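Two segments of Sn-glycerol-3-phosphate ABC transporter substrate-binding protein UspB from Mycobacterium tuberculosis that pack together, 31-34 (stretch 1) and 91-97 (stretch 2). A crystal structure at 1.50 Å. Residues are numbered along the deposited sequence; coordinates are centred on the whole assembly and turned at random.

Stretch 1 (31-34) SVKS
Stretch 2 (91-97) GTDVPDV

The contact between these two segments, formed between residues that are at least 59 positions apart in one chain, is small, burying 269 Å² summed over both sides, and Lys33 dominates it with 107 Å² covered. Stretch 1 has no regular secondary structure: Val32 (phi/psi -126/162) and Ser34 (-130/179) are extended, and Lys33 lies between them at -75/114. Stretch 2 is a loop through most of its length and reaches strand geometry at Val97 (-136/126). The register is set by Lys33 and Thr92, whose CA atoms lie 5.1 Å apart.

From that point the Lys33 side chain runs along stretch 2 from Thr92 to Asp96. Its CA-to-CB bond points sideways, so length rather than initial direction brings the ammonium to its partners. All four torsions are t (-171°, -180°, -172°, -177°), which makes the chain almost fully extended. Its CG passes 3.5 Å from Thr92 O, and its CD lies 4.2 Å from Val94 CG2, a van der Waals contact between aliphatic groups. At the tip, Lys33 NZ donates hydrogen bonds to Val94 O at 2.8 Å and to Asp96 OD2 at 2.8 Å; the latter is also a salt bridge. A lysine suits this path because its methylenes can lie along the loop while its charge is delivered at the far end.

The conformation of stretch 2 places its acceptors within reach of the ammonium. Thr92 (-110/6) and Asp93 (-85/47) turn the backbone, and a weak hydrogen bond from Val94 N to Thr92 O, 3.0 Å long, spans the bend. Val94 (-83/158) and Pro95 (-69/160, C-gamma endo) then continue in extended form before Asp96 (-84/-33). Val94 adopts m (-68°), which places CG2 beside the lysine methylenes while its carbonyl accepts from the ammonium. Asp96 also starts sideways, but chi1 of -66° (m) and chi2 of -87° carry its carboxylate nearer to stretch 1. The residue is buried, and its negative charge is paired with the lysine; both carboxylate oxygens have hydrogen-bonding partners elsewhere in the structure.

Thr92 provides the other part of the contact. Its CA-to-CB bond points toward stretch 1, and the p rotamer (54°) sets CG2 against the backbone before Lys33: Thr92 CG2 is 3.7 Å from Val32 C and 3.8 Å from Ser31 O. The threonine methyl thus packs on main chain, while the CA-to-CB bonds of Ser31 (p, 55°) and Val32 (m, -56°) point away. The CA-to-CB bonds of Ser34 (p, 54°) and Asp93 (m, -68°) likewise point away, and these residues make no contact across the stretches.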

# COMPACT_ATOMS: atom_id res chain seq x y z
N SER A 31 11.08 -33.44 3.90
CA SER A 31 11.24 -32.12 4.50
C SER A 31 10.71 -31.01 3.59
O SER A 31 10.40 -29.92 4.06
CB SER A 31 12.71 -31.85 4.85
OG SER A 31 13.55 -32.02 3.72
N VAL A 32 10.61 -31.28 2.29
CA VAL A 32 10.06 -30.27 1.38
C VAL A 32 8.91 -30.77 0.51
O VAL A 32 8.70 -31.98 0.34
CB VAL A 32 11.14 -29.64 0.45
CG1 VAL A 32 12.27 -29.02 1.26
CG2 VAL A 32 11.67 -30.65 -0.55
N LYS A 33 8.16 -29.81 -0.02
CA LYS A 33 7.12 -30.09 -0.99
C LYS A 33 7.77 -30.42 -2.32
O LYS A 33 8.42 -29.57 -2.93
CB LYS A 33 6.19 -28.89 -1.15
CG LYS A 33 4.95 -29.17 -1.97
CD LYS A 33 4.08 -27.94 -2.10
CE LYS A 33 2.76 -28.28 -2.75
NZ LYS A 33 1.91 -27.07 -2.95
N SER A 34 7.61 -31.66 -2.75
CA SER A 34 8.23 -32.11 -3.99
C SER A 34 7.18 -32.80 -4.85
O SER A 34 6.02 -32.91 -4.45
CB SER A 34 9.37 -33.06 -3.67
OG SER A 34 8.93 -34.13 -2.84
N GLY A 91 4.03 -28.68 8.15
CA GLY A 91 4.20 -29.79 7.22
C GLY A 91 4.60 -29.34 5.83
O GLY A 91 5.18 -28.26 5.65
N THR A 92 4.29 -30.16 4.83
CA THR A 92 4.70 -29.87 3.45
C THR A 92 3.53 -29.50 2.53
O THR A 92 3.72 -29.32 1.32
CB THR A 92 5.51 -31.03 2.84
OG1 THR A 92 4.78 -32.26 2.94
CG2 THR A 92 6.84 -31.18 3.56
N ASP A 93 2.33 -29.37 3.09
CA ASP A 93 1.19 -28.89 2.31
C ASP A 93 1.17 -27.36 2.30
O ASP A 93 0.13 -26.74 2.55
CB ASP A 93 -0.12 -29.46 2.85
CG ASP A 93 -0.24 -30.96 2.64
OD1 ASP A 93 -0.10 -31.72 3.62
OD2 ASP A 93 -0.47 -31.38 1.48
N VAL A 94 2.33 -26.77 2.03
CA VAL A 94 2.45 -25.33 1.87
C VAL A 94 2.06 -24.95 0.45
O VAL A 94 2.09 -25.79 -0.45
CB VAL A 94 3.89 -24.85 2.17
CG1 VAL A 94 4.22 -25.01 3.65
CG2 VAL A 94 4.89 -25.59 1.29
N PRO A 95 1.69 -23.68 0.24
CA PRO A 95 1.45 -23.21 -1.13
C PRO A 95 2.75 -23.15 -1.91
O PRO A 95 3.83 -23.11 -1.30
CB PRO A 95 0.90 -21.80 -0.92
CG PRO A 95 1.45 -21.37 0.42
CD PRO A 95 1.42 -22.64 1.24
N ASP A 96 2.66 -23.15 -3.23
CA ASP A 96 3.82 -22.84 -4.07
C ASP A 96 3.99 -21.34 -4.23
O ASP A 96 5.11 -20.83 -4.34
CB ASP A 96 3.67 -23.49 -5.44
CG ASP A 96 3.72 -24.99 -5.36
OD1 ASP A 96 4.83 -25.56 -5.41
OD2 ASP A 96 2.63 -25.60 -5.24
N VAL A 97 2.86 -20.64 -4.26
CA VAL A 97 2.82 -19.19 -4.44
C VAL A 97 1.82 -18.65 -3.43
O VAL A 97 0.69 -19.13 -3.36
CB VAL A 97 2.37 -18.81 -5.87
CG1 VAL A 97 2.23 -17.30 -6.02
CG2 VAL A 97 3.35 -19.36 -6.90